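Local coordinates for protein 2-hydroxyisobutanoyl-CoA mutase large subunit (Aquincola tertiaricarbonis, PDB 4R3U) that works with a small cobalamin-binding subunit to interconvert 2-hydroxyisobutyryl-CoA and (S)-3-hydroxybutyryl-CoA, at residues G53-Q58 with T426-K431; S262-E267 with F306-A311. All coordinates share one frame; numbering follows the deposited sequence.

Contact 1 (G53-Q58 with T426-K431); sequences GDFPVQ and TTEYEK
An offset aromatic stack between F55 and Y429 pins the segment next to the short strand 56-57 against helix 420-442. The ring planes are nearly parallel, at 3°, and the ring centroids are 4.1 Å apart. F55 CE2 lies 3.7 Å from Y429 CD2, and each ring sets an atom over the centre of the other. CG of F55 sits beside its own backbone N (chi1 -89°), which swings the ring out toward the helix. The edge of that ring meets the helix backbone at the carbonyl carbon of E428. F55 CE2 also lies 3.9 Å from E428 CB. Beyond CG the E428 chain bends, and its carboxylate plane is turned 61° from the ring. The polar end of Y429 is held separately. Its OH is hydrogen-bonded to E308 OE2. It also accepts from a water, which donates to G53 O as well, at 2.8 Å from that oxygen. A phenylalanine in place of Y429 could still stack, but it would probably cost the water and E308 OE2 one partner each. Y429 thus joins a dispersive face to a polar tip, and the hydroxyl bonds are likely to limit sliding of the rings.

Contact 2 (S262-E267 with F306-A311); sequences SSPLQE and FFEEVA
E267 OE1 is gripped by a water that donates to it at 2.6 Å and by K312 NZ, which forms salt bridges to this oxygen and to E309 OE1 and probably offsets the closeness of the two buried carboxylates. E267 OE1 and E309 OE1 are 4.5 Å apart. The same water donates to E309 OE2, at 3.0 Å from that oxygen, and so ties the two glutamates together. E309 OE1 also takes the backbone N of Q303, and E267 OE2 takes that of V301. These contacts join the first turns of helices 264-283 and 306-327, successive helices of the TIM barrel that flank strand 298-302. S263 and Q266 form a capping box at the start of the first helix: Q266 N donates to S263 OG, and S263 N donates to Q266 OE1 from above the amide carbonyl plane. Right after the cap comes P264, whose ring is met by two acidic side chains, each crossing it at about a right angle. These are van der Waals contacts of ring carbons with carboxylate oxygens, not hydrogen bonds. E309 turns at chi2 (-60°) and brings OE2 to 3.4 Å from P264 CG. E308 has CG anti to the backbone N (chi1 168°) and the chain extended beyond it, and its OE1 reaches P264 CG at 3.7 Å. That oxygen also accepts from G53 N, while E308 OE2 is hydrogen-bonded to Y429 OH and to T51 OG1.

The centres of the two contacts lie about 9 Å apart, on the same side of the chain's centre. Along the sequence, contact 2 is nested inside the long loop closed by contact 1. The order is 53-58, 262-267, 306-311 and 426-431. E308 connects them: each of its carboxylate oxygens reaches into contact 1. P264 packs there too, with its CD 3.4 Å from G53 CA. Y429 of helix 420-442 packs on both barrel helices, 264-283 and 306-327, with the early segment 53-58 wedged alongside. Both contacts also touch the second copy of this subunit. Both are structural packing away from the annotated sites; the E309 side chain is about 14 Å from the bound cobalamin and about 14 Å from the bound 3-hydroxybutanoyl-CoA.

Contact 1 (G53-Q58 with T426-K431)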
loop_
_atom_site.group_PDB
_atom_site.type_symbol
_atom_site.label_atom_id
_atom_site.label_comp_id
_atom_site.label_asym_id
_atom_site.label_seq_id
_atom_site.Cartn_x
_atom_site.Cartn_y
_atom_site.Cartn_z
ATOM N N GLY A 53 -13.177 -5.118 13.875
ATOM C CA GLY A 53 -13.370 -4.980 15.314
ATOM C C GLY A 53 -14.812 -5.014 15.783
ATOM O O GLY A 53 -15.082 -4.664 16.930
ATOM N N ASP A 54 -15.736 -5.461 14.891
ATOM C CA ASP A 54 -17.174 -5.666 15.127
ATOM C C ASP A 54 -18.045 -4.438 15.418
ATOM O O ASP A 54 -19.106 -4.554 16.033
ATOM C CB ASP A 54 -17.418 -6.791 16.140
ATOM C CG ASP A 54 -17.643 -8.159 15.558
ATOM O OD1 ASP A 54 -17.266 -8.379 14.379
ATOM O OD2 ASP A 54 -18.157 -9.029 16.289
ATOM N N PHE A 55 -17.611 -3.269 14.971
ATOM C CA PHE A 55 -18.416 -2.063 15.124
ATOM C C PHE A 55 -19.295 -1.976 13.890
ATOM O O PHE A 55 -18.768 -2.084 12.779
ATOM C CB PHE A 55 -17.520 -0.817 15.208
ATOM C CG PHE A 55 -17.066 -0.433 16.588
ATOM C CD1 PHE A 55 -16.396 -1.340 17.392
ATOM C CD2 PHE A 55 -17.260 0.862 17.064
ATOM C CE1 PHE A 55 -15.970 -0.982 18.668
ATOM C CE2 PHE A 55 -16.808 1.233 18.333
ATOM C CZ PHE A 55 -16.163 0.307 19.126
ATOM N N PRO A 56 -20.629 -1.843 14.041
ATOM C CA PRO A 56 -21.483 -1.728 12.843
ATOM C C PRO A 56 -21.240 -0.403 12.106
ATOM O O PRO A 56 -21.076 0.659 12.732
ATOM C CB PRO A 56 -22.906 -1.841 13.396
ATOM C CG PRO A 56 -22.814 -1.425 14.816
ATOM C CD PRO A 56 -21.419 -1.734 15.291
ATOM N N VAL A 57 -21.188 -0.481 10.760
ATOM C CA VAL A 57 -20.971 0.681 9.902
ATOM C C VAL A 57 -22.182 1.019 9.035
ATOM O O VAL A 57 -22.912 0.114 8.603
ATOM C CB VAL A 57 -19.655 0.630 9.095
ATOM C CG1 VAL A 57 -18.458 0.577 10.021
ATOM C CG2 VAL A 57 -19.632 -0.534 8.101
ATOM N N GLN A 58 -22.417 2.333 8.820
ATOM C CA GLN A 58 -23.504 2.806 7.955
ATOM C C GLN A 58 -23.025 2.768 6.473
ATOM O O GLN A 58 -21.816 2.769 6.221
ATOM C CB GLN A 58 -23.912 4.250 8.318
ATOM C CG GLN A 58 -24.461 4.434 9.758
ATOM C CD GLN A 58 -24.577 5.889 10.182
ATOM O OE1 GLN A 58 -24.526 6.815 9.377
ATOM N NE2 GLN A 58 -24.723 6.133 11.457
ATOM N N THR A 426 -14.405 7.563 15.535
ATOM C CA THR A 426 -13.533 8.070 16.610
ATOM C C THR A 426 -14.393 8.264 17.881
ATOM O O THR A 426 -14.008 7.824 18.972
ATOM C CB THR A 426 -12.867 9.404 16.194
ATOM O OG1 THR A 426 -12.073 9.201 15.021
ATOM C CG2 THR A 426 -12.037 10.038 17.320
ATOM N N THR A 427 -15.582 8.879 17.709
ATOM C CA THR A 427 -16.510 9.134 18.818
ATOM C C THR A 427 -17.115 7.850 19.430
ATOM O O THR A 427 -17.298 7.785 20.651
ATOM C CB THR A 427 -17.488 10.258 18.442
ATOM O OG1 THR A 427 -16.727 11.449 18.151
ATOM C CG2 THR A 427 -18.507 10.527 19.528
ATOM N N GLU A 428 -17.415 6.852 18.576
ATOM C CA GLU A 428 -17.956 5.544 18.956
ATOM C C GLU A 428 -16.913 4.802 19.788
ATOM O O GLU A 428 -17.235 4.329 20.881
ATOM C CB GLU A 428 -18.384 4.729 17.721
ATOM C CG GLU A 428 -19.885 4.718 17.500
ATOM C CD GLU A 428 -20.684 4.005 18.586
ATOM O OE1 GLU A 428 -21.275 4.706 19.441
ATOM O OE2 GLU A 428 -20.709 2.751 18.590
ATOM N N TYR A 429 -15.643 4.784 19.322
ATOM C CA TYR A 429 -14.537 4.188 20.068
ATOM C C TYR A 429 -14.371 4.808 21.470
ATOM O O TYR A 429 -14.325 4.061 22.444
ATOM C CB TYR A 429 -13.217 4.227 19.263
ATOM C CG TYR A 429 -12.976 2.917 18.562
ATOM C CD1 TYR A 429 -12.300 1.872 19.203
ATOM C CD2 TYR A 429 -13.552 2.656 17.319
ATOM C CE1 TYR A 429 -12.162 0.624 18.599
ATOM C CE2 TYR A 429 -13.407 1.419 16.702
ATOM C CZ TYR A 429 -12.706 0.410 17.341
ATOM O OH TYR A 429 -12.618 -0.823 16.750
ATOM N N GLU A 430 -14.367 6.158 21.564
ATOM C CA GLU A 430 -14.255 6.938 22.801
ATOM C C GLU A 430 -15.270 6.474 23.866
ATOM O O GLU A 430 -14.882 6.048 24.950
ATOM C CB GLU A 430 -14.437 8.430 22.486
ATOM C CG GLU A 430 -14.185 9.320 23.689
ATOM C CD GLU A 430 -14.767 10.714 23.633
ATOM O OE1 GLU A 430 -14.568 11.472 24.608
ATOM O OE2 GLU A 430 -15.476 11.029 22.650
ATOM N N LYS A 431 -16.566 6.513 23.514
ATOM C CA LYS A 431 -17.672 6.104 24.366
ATOM C C LYS A 431 -17.551 4.632 24.788
ATOM O O LYS A 431 -17.680 4.332 25.978
ATOM C CB LYS A 431 -19.021 6.409 23.693
ATOM C CG LYS A 431 -19.274 7.911 23.538
ATOM C CD LYS A 431 -20.455 8.227 22.627
ATOM C CE LYS A 431 -20.733 9.714 22.516
ATOM N NZ LYS A 431 -21.742 10.027 21.461
HETATM O O HOH W 1 -13.156 -3.319 18.377
#

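Contact 2 (S262-E267 with F306-A311)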
loop_
_atom_site.group_PDB
_atom_site.type_symbol
_atom_site.label_atom_id
_atom_site.label_comp_id
_atom_site.label_asym_id
_atom_site.label_seq_id
_atom_site.Cartn_x
_atom_site.Cartn_y
_atom_site.Cartn_z
ATOM N N SER A 262 -7.155 -9.919 20.418
ATOM C CA SER A 262 -8.166 -8.938 20.848
ATOM C C SER A 262 -8.751 -8.143 19.693
ATOM O O SER A 262 -8.232 -8.126 18.574
ATOM C CB SER A 262 -7.593 -7.977 21.892
ATOM O OG SER A 262 -7.096 -6.769 21.324
ATOM N N SER A 263 -9.822 -7.445 19.997
ATOM C CA SER A 263 -10.448 -6.531 19.074
ATOM C C SER A 263 -9.710 -5.188 19.251
ATOM O O SER A 263 -9.107 -4.965 20.316
ATOM C CB SER A 263 -11.920 -6.351 19.457
ATOM O OG SER A 263 -11.978 -5.786 20.754
ATOM N N PRO A 264 -9.799 -4.250 18.274
ATOM C CA PRO A 264 -9.229 -2.909 18.489
ATOM C C PRO A 264 -9.786 -2.187 19.747
ATOM O O PRO A 264 -9.068 -1.424 20.374
ATOM C CB PRO A 264 -9.605 -2.180 17.196
ATOM C CG PRO A 264 -9.717 -3.268 16.182
ATOM C CD PRO A 264 -10.405 -4.348 16.933
ATOM N N LEU A 265 -11.042 -2.458 20.131
ATOM C CA LEU A 265 -11.664 -1.886 21.327
ATOM C C LEU A 265 -11.037 -2.450 22.600
ATOM O O LEU A 265 -10.790 -1.694 23.534
ATOM C CB LEU A 265 -13.194 -2.102 21.342
ATOM C CG LEU A 265 -13.960 -1.518 22.562
ATOM C CD1 LEU A 265 -13.762 0.004 22.684
ATOM C CD2 LEU A 265 -15.419 -1.886 22.513
ATOM N N GLN A 266 -10.781 -3.766 22.640
ATOM C CA GLN A 266 -10.125 -4.413 23.783
ATOM C C GLN A 266 -8.686 -3.908 23.884
ATOM O O GLN A 266 -8.226 -3.562 24.970
ATOM C CB GLN A 266 -10.176 -5.938 23.668
ATOM C CG GLN A 266 -11.564 -6.527 23.906
ATOM C CD GLN A 266 -11.759 -7.869 23.242
ATOM O OE1 GLN A 266 -10.892 -8.396 22.550
ATOM N NE2 GLN A 266 -12.934 -8.426 23.372
ATOM N N GLU A 267 -8.022 -3.756 22.742
ATOM C CA GLU A 267 -6.671 -3.238 22.678
ATOM C C GLU A 267 -6.591 -1.852 23.333
ATOM O O GLU A 267 -5.870 -1.680 24.328
ATOM C CB GLU A 267 -6.191 -3.171 21.222
ATOM C CG GLU A 267 -4.841 -2.489 21.140
ATOM C CD GLU A 267 -4.326 -2.114 19.777
ATOM O OE1 GLU A 267 -5.084 -2.251 18.794
ATOM O OE2 GLU A 267 -3.165 -1.652 19.700
ATOM N N PHE A 306 -8.481 -0.451 7.727
ATOM C CA PHE A 306 -7.897 0.843 7.420
ATOM C C PHE A 306 -8.438 2.039 8.225
ATOM O O PHE A 306 -7.655 2.702 8.906
ATOM C CB PHE A 306 -7.929 1.091 5.900
ATOM C CG PHE A 306 -7.160 2.311 5.466
ATOM C CD1 PHE A 306 -5.775 2.267 5.336
ATOM C CD2 PHE A 306 -7.822 3.508 5.189
ATOM C CE1 PHE A 306 -5.056 3.398 4.952
ATOM C CE2 PHE A 306 -7.109 4.635 4.777
ATOM C CZ PHE A 306 -5.727 4.574 4.663
ATOM N N PHE A 307 -9.760 2.298 8.149
ATOM C CA PHE A 307 -10.395 3.423 8.838
ATOM C C PHE A 307 -10.605 3.241 10.309
ATOM O O PHE A 307 -10.361 4.194 11.061
ATOM C CB PHE A 307 -11.664 3.885 8.144
ATOM C CG PHE A 307 -11.380 4.506 6.801
ATOM C CD1 PHE A 307 -10.748 5.743 6.708
ATOM C CD2 PHE A 307 -11.709 3.841 5.629
ATOM C CE1 PHE A 307 -10.483 6.315 5.469
ATOM C CE2 PHE A 307 -11.435 4.414 4.396
ATOM C CZ PHE A 307 -10.836 5.656 4.326
ATOM N N GLU A 308 -10.979 2.004 10.738
ATOM C CA GLU A 308 -11.145 1.665 12.154
ATOM C C GLU A 308 -9.849 1.926 12.989
ATOM O O GLU A 308 -9.921 2.461 14.095
ATOM C CB GLU A 308 -11.593 0.227 12.280
ATOM C CG GLU A 308 -11.528 -0.352 13.675
ATOM C CD GLU A 308 -12.222 -1.693 13.752
ATOM O OE1 GLU A 308 -11.738 -2.660 13.112
ATOM O OE2 GLU A 308 -13.306 -1.744 14.380
ATOM N N GLU A 309 -8.687 1.555 12.443
ATOM C CA GLU A 309 -7.376 1.729 13.069
ATOM C C GLU A 309 -7.020 3.184 13.256
ATOM O O GLU A 309 -6.559 3.537 14.319
ATOM C CB GLU A 309 -6.301 0.950 12.279
ATOM C CG GLU A 309 -6.467 -0.543 12.476
ATOM C CD GLU A 309 -6.334 -0.981 13.930
ATOM O OE1 GLU A 309 -5.250 -0.756 14.513
ATOM O OE2 GLU A 309 -7.305 -1.543 14.488
ATOM N N VAL A 310 -7.337 4.040 12.282
ATOM C CA VAL A 310 -7.149 5.493 12.357
ATOM C C VAL A 310 -8.087 6.086 13.445
ATOM O O VAL A 310 -7.643 6.873 14.283
ATOM C CB VAL A 310 -7.371 6.162 10.969
ATOM C CG1 VAL A 310 -7.280 7.677 11.069
ATOM C CG2 VAL A 310 -6.383 5.626 9.928
ATOM N N ALA A 311 -9.364 5.672 13.439
ATOM C CA ALA A 311 -10.370 6.109 14.402
ATOM C C ALA A 311 -9.921 5.748 15.831
ATOM O O ALA A 311 -10.065 6.558 16.748
ATOM C CB ALA A 311 -11.687 5.426 14.098
HETATM O O HOH W 2 -6.397 -3.245 16.740
#